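Local coordinates for NOL1/NOP2/sun family protein (Enterococcus faecium, PDB 3M4X), which probably methylates ribosomal RNA, as a NOL1/NOP2/sun family methyltransferase with an RNA-binding PUA-like domain, at residues A[399-404]-A[417-422]; A[181-186]-A[211-216]. All coordinates share one frame; numbering follows the deposited sequence.

Contact 1 of 2, residues A[399-404]-A[417-422]; sequences PCLPIT and FQRDGN
The carbonyl oxygen of P402 takes two donors. R419 NH2 reaches P402 O at 2.8 Å with the donor in the carbonyl plane and an N-H...O angle of 146°, and water 1 also donates to it. The same water accepts from R419 NE at 2.7 Å, so two nitrogens of one guanidinium are tied to a single backbone oxygen, one directly and one through water. These ties would resist rotation of the group. Bends of the arginine chain at chi2 (75°) and chi3 (89°) place CD and then NE so that it curves past L401, whose CD1 packs over one guanidinium face, 3.4 Å from R419 NH2. L401 CD2 meets the aliphatic part, 3.7 Å from R419 CG. R419 NH1 forms a salt bridge with E407 of helix 405-413. I403 CG2 touches F417 CZ at 3.6 Å, the two side chains crossing at about a right angle. The nearest CA atoms, of L401 and R419, are 8.8 Å apart. Side chains therefore bridge strand 400-403 to strand 417-418 (F417) and the turn after it (R419), at the two margins of a five-stranded mixed sheet, as in the curled pseudobarrel of PUA-like RNA-binding domains.

Contact 2 of 2, residues A[181-186]-A[211-216]; sequences VDAPCS and KRQQEI
A183 and Q213 bring the backbones closest, their CA atoms 6.3 Å apart, where the chain leaving strand 176-182 passes alongside helix 205-222. That helix belongs to a beta-alpha-beta crossover of the Rossmann-like methyltransferase fold: it lies in the connection from strand 176-182 to strand 228-234, and the two strands pair in parallel. From the helix, R212 and I216 point at the segment, while Q213 starts off to one side and its end bends in. A183 CB meets the aliphatic part of the glutamine, 3.6 Å from Q213 CG. Beyond CG the Q213 chain bends (chi2 137°), carrying its amide toward the backbone of P184, with Q213 CD 3.8 Å from P184 O. The two ends of that amide are probably interchanged in the model, and its bonding is left open. Q213 also touches Y232 of the next strand and I245 of helix 243-252, which helps account for its burial.

I216 meets two parts of the segment with different branches. CG2 faces the strand itself, where V181 CG1 stands 4.0 Å from I216 CG2. The longer branch points at the loop. R212 passes its extended, poorly ordered chain across P184 at about a right angle, R212 NH1 lying 4.1 Å from P184 CG. P184 and C185 probably correspond to the Pro-Cys of motif IV in RNA m5C methyltransferases, the family this protein is assigned to; C185 touches C235, and S186 OG bonds to E241 and T236. The proline and the isoleucine approach tip to tip, with I216 CD1 set at the end of an extended chain (chi2 175°) and only 3.5 Å from P184 CD, tighter than usual carbon-carbon contact.

Contacts 1 and 2 sit on opposite sides of the chain's centre, their own centres about 50 Å and their nearest atoms about 34 Å apart; they do not touch and draw on different helices and strands. Contact 2 lies nearer the middle, its centre about 18 Å from that of the chain, and joins a strand end and the loop after it to a helix in the methyltransferase domain. The centre of contact 1 is about 33 Å from that of the chain, where a strand of the PUA-like sheet meets another and its following turn. Both are partly buried. A guanidinium, a carbonyl and a water organise contact 1; contact 2 rests mainly on aliphatic packing and buries more, 272 against 199 Å².

Contact 1 of 2, residues A[399-404]-A[417-422]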
loop_
_atom_site.group_PDB
_atom_site.type_symbol
_atom_site.label_atom_id
_atom_site.label_comp_id
_atom_site.label_asym_id
_atom_site.label_seq_id
_atom_site.Cartn_x
_atom_site.Cartn_y
_atom_site.Cartn_z
ATOM N N PRO A 399 17.212 -20.970 10.393
ATOM C CA PRO A 399 16.741 -22.361 10.330
ATOM C C PRO A 399 15.489 -22.476 9.460
ATOM O O PRO A 399 14.452 -21.856 9.737
ATOM C CB PRO A 399 16.415 -22.699 11.795
ATOM C CG PRO A 399 17.221 -21.741 12.592
ATOM C CD PRO A 399 17.206 -20.458 11.772
ATOM N N CYS A 400 15.612 -23.258 8.399
ATOM C CA CYS A 400 14.554 -23.413 7.420
ATOM C C CYS A 400 14.127 -24.859 7.302
ATOM O O CYS A 400 14.939 -25.770 7.423
ATOM C CB CYS A 400 15.051 -22.948 6.051
ATOM S SG CYS A 400 15.260 -21.191 5.924
ATOM N N LEU A 401 12.851 -25.064 7.023
ATOM C CA LEU A 401 12.344 -26.397 6.744
ATOM C C LEU A 401 11.605 -26.315 5.407
ATOM O O LEU A 401 10.466 -25.862 5.339
ATOM C CB LEU A 401 11.447 -26.846 7.907
ATOM C CG LEU A 401 10.466 -28.027 7.939
ATOM C CD1 LEU A 401 10.272 -28.742 6.607
ATOM C CD2 LEU A 401 10.862 -28.987 9.032
ATOM N N PRO A 402 12.281 -26.710 4.327
ATOM C CA PRO A 402 11.664 -26.742 3.002
ATOM C C PRO A 402 10.431 -27.651 2.984
ATOM O O PRO A 402 10.468 -28.736 3.565
ATOM C CB PRO A 402 12.764 -27.353 2.123
ATOM C CG PRO A 402 14.048 -27.093 2.861
ATOM C CD PRO A 402 13.673 -27.200 4.310
ATOM N N ILE A 403 9.360 -27.209 2.335
ATOM C CA ILE A 403 8.130 -27.985 2.251
ATOM C C ILE A 403 7.691 -28.118 0.797
ATOM O O ILE A 403 8.226 -27.430 -0.082
ATOM C CB ILE A 403 7.003 -27.332 3.044
ATOM C CG1 ILE A 403 6.633 -25.995 2.412
ATOM C CG2 ILE A 403 7.431 -27.142 4.502
ATOM C CD1 ILE A 403 5.406 -25.351 3.002
ATOM N N THR A 404 6.734 -29.020 0.559
ATOM C CA THR A 404 6.171 -29.287 -0.765
ATOM C C THR A 404 4.871 -28.500 -0.871
ATOM O O THR A 404 4.430 -27.917 0.113
ATOM C CB THR A 404 5.860 -30.807 -0.948
ATOM O OG1 THR A 404 4.856 -31.203 -0.006
ATOM C CG2 THR A 404 7.108 -31.659 -0.709
ATOM N N PHE A 417 1.992 -31.458 9.717
ATOM C CA PHE A 417 2.512 -32.470 8.803
ATOM C C PHE A 417 3.766 -33.076 9.430
ATOM O O PHE A 417 4.226 -32.618 10.482
ATOM C CB PHE A 417 2.778 -31.909 7.400
ATOM C CG PHE A 417 3.812 -30.809 7.357
ATOM C CD1 PHE A 417 5.120 -31.083 6.993
ATOM C CD2 PHE A 417 3.465 -29.496 7.650
ATOM C CE1 PHE A 417 6.068 -30.075 6.947
ATOM C CE2 PHE A 417 4.409 -28.485 7.601
ATOM C CZ PHE A 417 5.715 -28.777 7.254
ATOM N N GLN A 418 4.315 -34.104 8.803
ATOM C CA GLN A 418 5.387 -34.865 9.438
ATOM C C GLN A 418 6.747 -34.594 8.809
ATOM O O GLN A 418 6.890 -34.584 7.588
ATOM C CB GLN A 418 5.068 -36.364 9.390
ATOM C CG GLN A 418 6.164 -37.257 9.959
ATOM C CD GLN A 418 6.185 -38.636 9.318
ATOM O OE1 GLN A 418 6.830 -39.562 9.820
ATOM N NE2 GLN A 418 5.477 -38.776 8.198
ATOM N N ARG A 419 7.750 -34.368 9.651
ATOM C CA ARG A 419 9.121 -34.220 9.180
ATOM C C ARG A 419 10.110 -34.644 10.269
ATOM O O ARG A 419 10.143 -34.071 11.365
ATOM C CB ARG A 419 9.410 -32.777 8.723
ATOM C CG ARG A 419 10.815 -32.611 8.139
ATOM C CD ARG A 419 10.919 -33.203 6.736
ATOM N NE ARG A 419 10.561 -32.202 5.729
ATOM C CZ ARG A 419 9.336 -32.006 5.249
ATOM N NH1 ARG A 419 8.326 -32.757 5.662
ATOM N NH2 ARG A 419 9.122 -31.061 4.343
ATOM N N ASP A 420 10.917 -35.649 9.965
ATOM C CA ASP A 420 11.861 -36.167 10.941
ATOM C C ASP A 420 12.759 -35.073 11.501
ATOM O O ASP A 420 13.349 -34.295 10.744
ATOM C CB ASP A 420 12.712 -37.264 10.313
ATOM C CG ASP A 420 11.958 -38.566 10.165
ATOM O OD1 ASP A 420 10.738 -38.582 10.441
ATOM O OD2 ASP A 420 12.596 -39.572 9.779
ATOM N N GLY A 421 12.853 -35.018 12.827
ATOM C CA GLY A 421 13.707 -34.056 13.501
ATOM C C GLY A 421 13.021 -33.343 14.657
ATOM O O GLY A 421 11.809 -33.520 14.882
ATOM N N ASN A 422 13.790 -32.517 15.364
ATOM C CA ASN A 422 13.335 -31.866 16.600
ATOM C C ASN A 422 13.902 -30.447 16.741
ATOM O O ASN A 422 14.363 -30.043 17.813
ATOM C CB ASN A 422 13.736 -32.702 17.830
ATOM C CG ASN A 422 12.985 -32.288 19.084
ATOM O OD1 ASN A 422 11.782 -32.007 19.034
ATOM N ND2 ASN A 422 13.692 -32.237 20.216
HETATM O O HOH W 1 12.363 -30.428 4.678
#

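Contact 2 of 2, residues A[181-186]-A[211-216]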
loop_
_atom_site.group_PDB
_atom_site.type_symbol
_atom_site.label_atom_id
_atom_site.label_comp_id
_atom_site.label_asym_id
_atom_site.label_seq_id
_atom_site.Cartn_x
_atom_site.Cartn_y
_atom_site.Cartn_z
ATOM N N VAL A 181 -1.876 11.527 -1.361
ATOM C CA VAL A 181 -3.286 11.725 -1.095
ATOM C C VAL A 181 -4.101 11.194 -2.276
ATOM O O VAL A 181 -4.274 11.876 -3.288
ATOM C CB VAL A 181 -3.600 13.221 -0.919
ATOM C CG1 VAL A 181 -5.080 13.421 -0.571
ATOM C CG2 VAL A 181 -2.705 13.825 0.149
ATOM N N ASP A 182 -4.571 9.964 -2.146
ATOM C CA ASP A 182 -5.486 9.382 -3.116
ATOM C C ASP A 182 -6.877 9.701 -2.578
ATOM O O ASP A 182 -7.447 8.955 -1.801
ATOM C CB ASP A 182 -5.218 7.881 -3.209
ATOM C CG ASP A 182 -6.226 7.139 -4.067
ATOM O OD1 ASP A 182 -6.644 7.647 -5.133
ATOM O OD2 ASP A 182 -6.586 6.019 -3.656
ATOM N N ALA A 183 -7.399 10.855 -2.974
ATOM C CA ALA A 183 -8.550 11.455 -2.312
ATOM C C ALA A 183 -9.866 10.779 -2.621
ATOM O O ALA A 183 -10.108 10.373 -3.757
ATOM C CB ALA A 183 -8.640 12.929 -2.663
ATOM N N PRO A 184 -10.737 10.672 -1.609
ATOM C CA PRO A 184 -12.102 10.236 -1.914
ATOM C C PRO A 184 -12.612 11.173 -2.979
ATOM O O PRO A 184 -12.372 12.388 -2.892
ATOM C CB PRO A 184 -12.864 10.486 -0.602
ATOM C CG PRO A 184 -11.804 10.610 0.462
ATOM C CD PRO A 184 -10.593 11.165 -0.230
ATOM N N CYS A 185 -13.282 10.631 -3.986
ATOM C CA CYS A 185 -13.705 11.438 -5.126
ATOM C C CYS A 185 -15.012 10.890 -5.713
ATOM O O CYS A 185 -15.542 9.896 -5.214
ATOM C CB CYS A 185 -12.582 11.463 -6.164
ATOM S SG CYS A 185 -11.740 9.871 -6.380
ATOM N N SER A 186 -15.527 11.520 -6.770
ATOM C CA SER A 186 -16.844 11.142 -7.309
ATOM C C SER A 186 -16.895 9.749 -7.944
ATOM O O SER A 186 -17.975 9.169 -8.095
ATOM C CB SER A 186 -17.410 12.215 -8.256
ATOM O OG SER A 186 -16.458 12.646 -9.215
ATOM N N LYS A 211 -14.896 20.066 -2.195
ATOM C CA LYS A 211 -14.762 20.674 -0.866
ATOM C C LYS A 211 -14.088 19.728 0.128
ATOM O O LYS A 211 -13.298 20.158 0.969
ATOM C CB LYS A 211 -16.126 21.120 -0.315
ATOM C CG LYS A 211 -16.888 22.046 -1.234
ATOM C CD LYS A 211 -18.270 22.409 -0.663
ATOM C CE LYS A 211 -18.746 23.760 -1.189
ATOM N NZ LYS A 211 -20.067 24.151 -0.616
ATOM N N ARG A 212 -14.411 18.444 0.051
ATOM C CA ARG A 212 -13.803 17.488 0.960
ATOM C C ARG A 212 -12.324 17.328 0.619
ATOM O O ARG A 212 -11.472 17.198 1.508
ATOM C CB ARG A 212 -14.531 16.144 0.917
ATOM C CG ARG A 212 -14.564 15.423 2.264
ATOM C CD ARG A 212 -15.351 14.113 2.197
ATOM N NE ARG A 212 -15.529 13.503 3.517
ATOM C CZ ARG A 212 -15.396 12.202 3.775
ATOM N NH1 ARG A 212 -15.082 11.354 2.803
ATOM N NH2 ARG A 212 -15.578 11.745 5.009
ATOM N N GLN A 213 -12.017 17.366 -0.670
ATOM C CA GLN A 213 -10.635 17.257 -1.108
ATOM C C GLN A 213 -9.803 18.384 -0.505
ATOM O O GLN A 213 -8.685 18.166 -0.032
ATOM C CB GLN A 213 -10.552 17.239 -2.642
ATOM C CG GLN A 213 -10.744 15.839 -3.216
ATOM C CD GLN A 213 -11.652 15.799 -4.430
ATOM O OE1 GLN A 213 -12.299 14.785 -4.701
ATOM N NE2 GLN A 213 -11.708 16.897 -5.162
ATOM N N GLN A 214 -10.373 19.584 -0.505
ATOM C CA GLN A 214 -9.697 20.757 0.017
ATOM C C GLN A 214 -9.428 20.622 1.502
ATOM O O GLN A 214 -8.376 21.010 1.985
ATOM C CB GLN A 214 -10.533 22.005 -0.266
ATOM C CG GLN A 214 -10.568 22.378 -1.739
ATOM C CD GLN A 214 -11.515 23.536 -2.039
ATOM O OE1 GLN A 214 -11.397 24.194 -3.070
ATOM N NE2 GLN A 214 -12.455 23.781 -1.140
ATOM N N GLU A 215 -10.383 20.062 2.229
ATOM C CA GLU A 215 -10.216 19.854 3.663
ATOM C C GLU A 215 -9.106 18.846 3.982
ATOM O O GLU A 215 -8.298 19.059 4.893
ATOM C CB GLU A 215 -11.540 19.406 4.290
ATOM C CG GLU A 215 -12.602 20.500 4.303
ATOM C CD GLU A 215 -14.014 19.963 4.164
ATOM O OE1 GLU A 215 -14.267 18.823 4.609
ATOM O OE2 GLU A 215 -14.872 20.689 3.612
ATOM N N ILE A 216 -9.081 17.746 3.236
ATOM C CA ILE A 216 -8.080 16.725 3.429
ATOM C C ILE A 216 -6.703 17.315 3.148
ATOM O O ILE A 216 -5.772 17.147 3.943
ATOM C CB ILE A 216 -8.358 15.493 2.539
ATOM C CG1 ILE A 216 -9.669 14.832 2.959
ATOM C CG2 ILE A 216 -7.218 14.472 2.636
ATOM C CD1 ILE A 216 -10.092 13.690 2.075
#